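PDB 6AS5: citrate lyase subunit beta-like protein from Mycobacterium tuberculosis H37Rv, which probably acts as a magnesium-dependent carbon-carbon lyase of the HpcH/HpaI aldolase family and may play a role in fatty acid biosynthesis. Local coordinates for residues Arg68-Ile73 with Tyr93-Leu98. Numbering follows the deposited sequence.
With AAE (acetoacetic acid), chain F; COA (coenzyme A), chain E.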
ATOM      1  N   ARG A  68     -19.345 -26.805   7.002  1.00 18.87           N
ATOM      2  CA  ARG A  68     -19.808 -25.425   6.864  1.00 23.49           C
ATOM      3  C   ARG A  68     -19.514 -24.647   8.139  1.00 27.15           C
ATOM      4  O   ARG A  68     -20.122 -23.606   8.419  1.00 22.33           O
ATOM      5  CB  ARG A  68     -21.304 -25.377   6.539  1.00 32.03           C
ATOM      6  CG  ARG A  68     -21.679 -25.946   5.165  1.00 42.47           C
ATOM      7  CD  ARG A  68     -21.221 -25.039   4.017  1.00 54.87           C
ATOM      8  NE  ARG A  68     -21.678 -25.518   2.712  1.00 67.50           N
ATOM      9  CZ  ARG A  68     -20.871 -25.864   1.707  1.00 76.64           C
ATOM     10  NH1 ARG A  68     -19.551 -25.780   1.841  1.00 76.49           N
ATOM     11  NH2 ARG A  68     -21.388 -26.291   0.560  1.00 79.68           N
ATOM     12  N   THR A  69     -18.575 -25.167   8.913  1.00 23.88           N
ATOM     13  CA  THR A  69     -18.206 -24.530  10.159  1.00 30.43           C
ATOM     14  C   THR A  69     -16.691 -24.450  10.307  1.00 27.50           C
ATOM     15  O   THR A  69     -15.971 -25.422  10.072  1.00 22.46           O
ATOM     16  CB  THR A  69     -18.794 -25.273  11.367  1.00 35.98           C
ATOM     17  OG1 THR A  69     -20.201 -25.483  11.165  1.00 45.46           O
ATOM     18  CG2 THR A  69     -18.566 -24.477  12.647  1.00 25.79           C
ATOM     19  N   VAL A  70     -16.234 -23.266  10.689  1.00 16.83           N
ATOM     20  CA  VAL A  70     -14.835 -23.007  11.008  1.00 23.66           C
ATOM     21  C   VAL A  70     -14.769 -22.595  12.460  1.00 18.52           C
ATOM     22  O   VAL A  70     -15.678 -21.935  12.938  1.00 18.67           O
ATOM     23  CB  VAL A  70     -14.305 -21.844  10.165  1.00 14.32           C
ATOM     24  CG1 VAL A  70     -12.884 -21.430  10.623  1.00 17.43           C
ATOM     25  CG2 VAL A  70     -14.330 -22.230   8.698  1.00 16.27           C
ATOM     26  N   VAL A  71     -13.708 -22.985  13.161  1.00 21.18           N
ATOM     27  CA  VAL A  71     -13.546 -22.595  14.558  1.00 23.83           C
ATOM     28  C   VAL A  71     -12.367 -21.652  14.715  1.00 20.56           C
ATOM     29  O   VAL A  71     -11.227 -22.038  14.464  1.00 26.60           O
ATOM     30  CB  VAL A  71     -13.298 -23.812  15.484  1.00 18.64           C
ATOM     31  CG1 VAL A  71     -13.094 -23.342  16.919  1.00 18.21           C
ATOM     32  CG2 VAL A  71     -14.453 -24.811  15.406  1.00 18.75           C
ATOM     33  N   ARG A  72     -12.625 -20.422  15.133  1.00 17.32           N
ATOM     34  CA  ARG A  72     -11.528 -19.509  15.447  1.00 22.79           C
ATOM     35  C   ARG A  72     -10.932 -19.854  16.805  1.00 26.30           C
ATOM     36  O   ARG A  72     -11.585 -19.695  17.843  1.00 28.35           O
ATOM     37  CB  ARG A  72     -11.959 -18.037  15.427  1.00 21.51           C
ATOM     38  CG  ARG A  72     -10.768 -17.080  15.622  1.00 16.42           C
ATOM     39  CD  ARG A  72     -11.108 -15.628  15.297  1.00 20.85           C
ATOM     40  NE  ARG A  72     -11.748 -14.988  16.434  1.00 21.52           N
ATOM     41  CZ  ARG A  72     -11.841 -13.675  16.623  1.00 27.60           C
ATOM     42  NH1 ARG A  72     -11.334 -12.812  15.743  1.00 19.70           N
ATOM     43  NH2 ARG A  72     -12.446 -13.226  17.715  1.00 27.42           N
ATOM     44  N   ILE A  73      -9.700 -20.351  16.796  1.00 19.41           N
ATOM     45  CA  ILE A  73      -9.024 -20.686  18.034  1.00 20.79           C
ATOM     46  C   ILE A  73      -8.267 -19.459  18.528  1.00 20.88           C
ATOM     47  O   ILE A  73      -8.414 -18.375  17.976  1.00 25.83           O
ATOM     48  CB  ILE A  73      -8.060 -21.884  17.860  1.00 26.19           C
ATOM     49  CG1 ILE A  73      -6.925 -21.549  16.888  1.00 21.89           C
ATOM     50  CG2 ILE A  73      -8.812 -23.116  17.375  1.00 23.75           C
ATOM     51  CD1 ILE A  73      -6.040 -22.759  16.573  1.00 20.01           C
ATOM     52  N   TYR A  93     -14.187 -30.930  13.618  1.00 26.89           N
ATOM     53  CA  TYR A  93     -13.867 -29.708  12.881  1.00 29.25           C
ATOM     54  C   TYR A  93     -12.450 -29.748  12.322  1.00 27.96           C
ATOM     55  O   TYR A  93     -11.495 -30.013  13.054  1.00 31.98           O
ATOM     56  CB  TYR A  93     -14.088 -28.466  13.753  1.00 27.01           C
ATOM     57  CG  TYR A  93     -15.516 -28.315  14.200  1.00 23.09           C
ATOM     58  CD1 TYR A  93     -16.541 -28.187  13.277  1.00 27.15           C
ATOM     59  CD2 TYR A  93     -15.843 -28.308  15.548  1.00 31.87           C
ATOM     60  CE1 TYR A  93     -17.864 -28.056  13.691  1.00 32.64           C
ATOM     61  CE2 TYR A  93     -17.160 -28.180  15.971  1.00 36.15           C
ATOM     62  CZ  TYR A  93     -18.162 -28.057  15.041  1.00 30.03           C
ATOM     63  OH  TYR A  93     -19.454 -27.926  15.469  1.00 23.77           O
ATOM     64  N   THR A  94     -12.316 -29.499  11.021  1.00 27.48           N
ATOM     65  CA  THR A  94     -11.026 -29.673  10.349  1.00 29.18           C
ATOM     66  C   THR A  94     -10.391 -28.357   9.895  1.00 25.91           C
ATOM     67  O   THR A  94      -9.218 -28.325   9.512  1.00 23.72           O
ATOM     68  CB  THR A  94     -11.154 -30.583   9.127  1.00 31.93           C
ATOM     69  OG1 THR A  94     -11.842 -29.880   8.083  1.00 43.15           O
ATOM     70  CG2 THR A  94     -11.916 -31.833   9.474  1.00 35.60           C
ATOM     71  N   THR A  95     -11.179 -27.285   9.928  1.00 20.36           N
ATOM     72  CA  THR A  95     -10.719 -25.960   9.551  1.00 23.26           C
ATOM     73  C   THR A  95     -10.799 -25.019  10.746  1.00 25.13           C
ATOM     74  O   THR A  95     -11.841 -24.884  11.388  1.00 21.19           O
ATOM     75  CB  THR A  95     -11.573 -25.374   8.405  1.00 20.38           C
ATOM     76  OG1 THR A  95     -11.651 -26.331   7.342  1.00 26.02           O
ATOM     77  CG2 THR A  95     -10.951 -24.073   7.882  1.00 17.91           C
ATOM     78  N   VAL A  96      -9.686 -24.371  11.053  1.00 20.97           N
ATOM     79  CA  VAL A  96      -9.655 -23.423  12.147  1.00 18.95           C
ATOM     80  C   VAL A  96      -9.244 -22.063  11.616  1.00 21.22           C
ATOM     81  O   VAL A  96      -8.630 -21.968  10.558  1.00 22.62           O
ATOM     82  CB  VAL A  96      -8.659 -23.848  13.230  1.00 16.80           C
ATOM     83  CG1 VAL A  96      -9.144 -25.116  13.930  1.00 16.46           C
ATOM     84  CG2 VAL A  96      -7.286 -24.031  12.617  1.00 20.39           C
ATOM     85  N   MET A  97      -9.596 -21.011  12.347  1.00 17.86           N
ATOM     86  CA  MET A  97      -9.100 -19.679  12.044  1.00 16.73           C
ATOM     87  C   MET A  97      -8.079 -19.295  13.090  1.00 17.86           C
ATOM     88  O   MET A  97      -8.303 -19.517  14.278  1.00 18.69           O
ATOM     89  CB  MET A  97     -10.236 -18.659  12.046  1.00 16.98           C
ATOM     90  CG  MET A  97      -9.771 -17.218  11.805  1.00 16.06           C
ATOM     91  SD  MET A  97     -11.159 -16.066  11.656  1.00 25.32           S
ATOM     92  CE  MET A  97     -11.826 -16.502  10.050  1.00 21.62           C
ATOM     93  N   LEU A  98      -6.960 -18.719  12.651  1.00 23.90           N
ATOM     94  CA  LEU A  98      -5.880 -18.355  13.564  1.00 17.24           C
ATOM     95  C   LEU A  98      -5.800 -16.841  13.746  1.00 18.48           C
ATOM     96  O   LEU A  98      -5.475 -16.088  12.813  1.00 13.24           O
ATOM     97  CB  LEU A  98      -4.536 -18.922  13.094  1.00 17.80           C
ATOM     98  CG  LEU A  98      -3.279 -18.451  13.844  1.00 15.57           C
ATOM     99  CD1 LEU A  98      -3.343 -18.869  15.291  1.00 15.47           C
ATOM    100  CD2 LEU A  98      -2.017 -19.005  13.203  1.00 20.60           C
TER
HETATM  101  O1  AAE F 303     -10.386  -6.332  13.612  1.00 27.68           O
HETATM  102  C2  AAE F 303     -10.449  -7.282  14.443  1.00 32.37           C
HETATM  103  O3  AAE F 303      -9.488  -7.481  15.232  1.00 23.83           O
HETATM  104  C4  AAE F 303     -11.676  -8.141  14.495  1.00 37.37           C
HETATM  105  C5  AAE F 303     -11.594  -9.600  14.173  1.00 35.04           C
HETATM  106  O8  AAE F 303     -10.836 -10.332  14.780  1.00 27.07           O
HETATM  107  C9  AAE F 303     -12.462 -10.174  13.106  1.00 37.09           C
HETATM  108  N1A COA E 302     -24.968 -15.508  15.917  1.00 25.81           N
HETATM  109  C2A COA E 302     -26.193 -16.060  15.954  1.00 25.53           C
HETATM  110  N3A COA E 302     -27.291 -15.332  16.214  1.00 24.65           N
HETATM  111  C4A COA E 302     -27.187 -14.010  16.463  1.00 23.70           C
HETATM  112  C5A COA E 302     -25.937 -13.393  16.437  1.00 30.95           C
HETATM  113  C6A COA E 302     -24.816 -14.186  16.151  1.00 30.06           C
HETATM  114  N6A COA E 302     -23.462 -13.539  16.113  1.00 19.15           N
HETATM  115  N7A COA E 302     -26.114 -12.081  16.706  1.00 29.14           N
HETATM  116  C8A COA E 302     -27.432 -11.884  16.902  1.00 37.29           C
HETATM  117  N9A COA E 302     -28.081 -13.049  16.759  1.00 30.22           N
HETATM  118  C1B COA E 302     -29.505 -13.257  16.864  1.00 29.62           C
HETATM  119  C2B COA E 302     -30.024 -13.300  18.224  1.00 35.10           C
HETATM  120  O2B COA E 302     -30.035 -14.609  18.668  1.00 34.66           O
HETATM  121  C3B COA E 302     -31.382 -12.877  18.054  1.00 39.81           C
HETATM  122  O3B COA E 302     -32.081 -13.963  17.558  1.00 46.51           O
HETATM  123  P3B COA E 302     -33.555 -14.184  17.990  1.00 50.09           P
HETATM  124  O7A COA E 302     -34.219 -12.836  18.190  1.00 46.15           O
HETATM  125  O8A COA E 302     -33.559 -14.978  19.269  1.00 33.72           O
HETATM  126  O9A COA E 302     -34.300 -14.932  16.900  1.00 57.26           O
HETATM  127  C4B COA E 302     -31.306 -11.852  17.022  1.00 39.70           C
HETATM  128  O4B COA E 302     -30.145 -12.199  16.234  1.00 32.52           O
HETATM  129  C5B COA E 302     -31.165 -10.522  17.591  1.00 39.55           C
HETATM  130  O5B COA E 302     -30.062 -10.243  18.356  1.00 40.38           O
HETATM  131  P1A COA E 302     -29.685  -8.790  18.743  1.00 40.97           P
HETATM  132  O1A COA E 302     -30.549  -8.360  19.881  1.00 45.66           O
HETATM  133  O2A COA E 302     -29.863  -7.874  17.566  1.00 39.73           O
HETATM  134  O3A COA E 302     -28.195  -8.729  19.169  1.00 49.80           O
HETATM  135  P2A COA E 302     -27.726  -9.212  20.588  1.00 36.26           P
HETATM  136  O4A COA E 302     -27.693  -8.056  21.555  1.00 38.47           O
HETATM  137  O5A COA E 302     -28.603 -10.328  21.054  1.00 42.80           O
HETATM  138  O6A COA E 302     -26.268  -9.719  20.456  1.00 37.60           O
HETATM  139  CBP COA E 302     -23.953  -9.526  19.777  1.00 32.50           C
HETATM  140  CCP COA E 302     -25.351  -8.915  19.806  1.00 31.70           C
HETATM  141  CDP COA E 302     -23.595 -10.036  21.176  1.00 24.77           C
HETATM  142  CEP COA E 302     -22.914  -8.548  19.273  1.00 33.62           C
HETATM  143  CAP COA E 302     -24.049 -10.691  18.771  1.00 29.65           C
HETATM  144  OAP COA E 302     -24.454 -10.119  17.578  1.00 29.48           O
HETATM  145  C9P COA E 302     -22.719 -11.370  18.533  1.00 30.42           C
HETATM  146  O9P COA E 302     -22.285 -12.212  19.320  1.00 29.82           O
HETATM  147  N8P COA E 302     -21.986 -10.955  17.374  1.00 32.54           N
HETATM  148  C7P COA E 302     -20.679 -11.528  17.038  1.00 32.61           C
HETATM  149  C6P COA E 302     -19.631 -11.456  18.108  1.00 29.41           C
HETATM  150  C5P COA E 302     -18.351 -12.181  17.775  1.00 30.72           C
HETATM  151  O5P COA E 302     -18.355 -13.386  17.507  1.00 28.40           O
HETATM  152  N4P COA E 302     -17.124 -11.445  17.774  1.00 34.70           N
HETATM  153  C3P COA E 302     -15.941 -12.177  17.446  1.00 36.42           C
HETATM  154  C2P COA E 302     -15.277 -11.740  16.159  1.00 42.60           C
HETATM  155  S1P COA E 302     -15.514 -10.022  15.716  1.00 46.73           S
HETATM  156  O   HOH W   1     -14.563 -27.594  10.252  1.00 27.09           O
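In the TIM barrel of this lyase, strands 69-72 and 95-98 lie side by side and run parallel, joined by helix 79-88 in a beta-alpha-beta crossover. A ladder of three backbone hydrogen bonds holds them: Val71 N gives to Thr95 O at 3.2 Å, Met97 N to Val71 O at 2.9 Å, and Ile73 N to Met97 O at 3.0 Å. Toward the N-terminal ends, before the first of these bonds, the chains spread, and a water closes the gap, donating to Thr69 O and accepting from Thr94 N.

Arg72 and Met97 point to the barrel interior, where Met97 SD lies 3.7 Å from Arg72 CD and its CB and CG pack along the aliphatic part of the arginine. With CG anti to the backbone N (chi1 -174°), the Arg72 chain runs past the Met97 sulfur before bending at chi3. That carries the guanidinium to the ligands: Arg72 NH1 makes a weak hydrogen bond of 2.7 Å to O8 of acetoacetic acid, which sits at the edge in the guanidinium plane, while C2P of coenzyme A lies over one face. Asp42 OD1 forms a salt bridge with Arg72 NE, which would limit the rotation of the group.

Val71 and Val96 face the other way, toward Leu88 of the crossover helix. On that side Val71 CG2 meets the Tyr93 ring 3.8 Å from Tyr93 CD2, and Ile73 CG2 touches Val96 CG1. In this enzyme the substrate-binding Arg72 ends strand 69-72 close to the magnesium ion, in keeping with the TIM-barrel plan: an apolar layer between strands and helix, and the active site at the C-terminal ends of the strands.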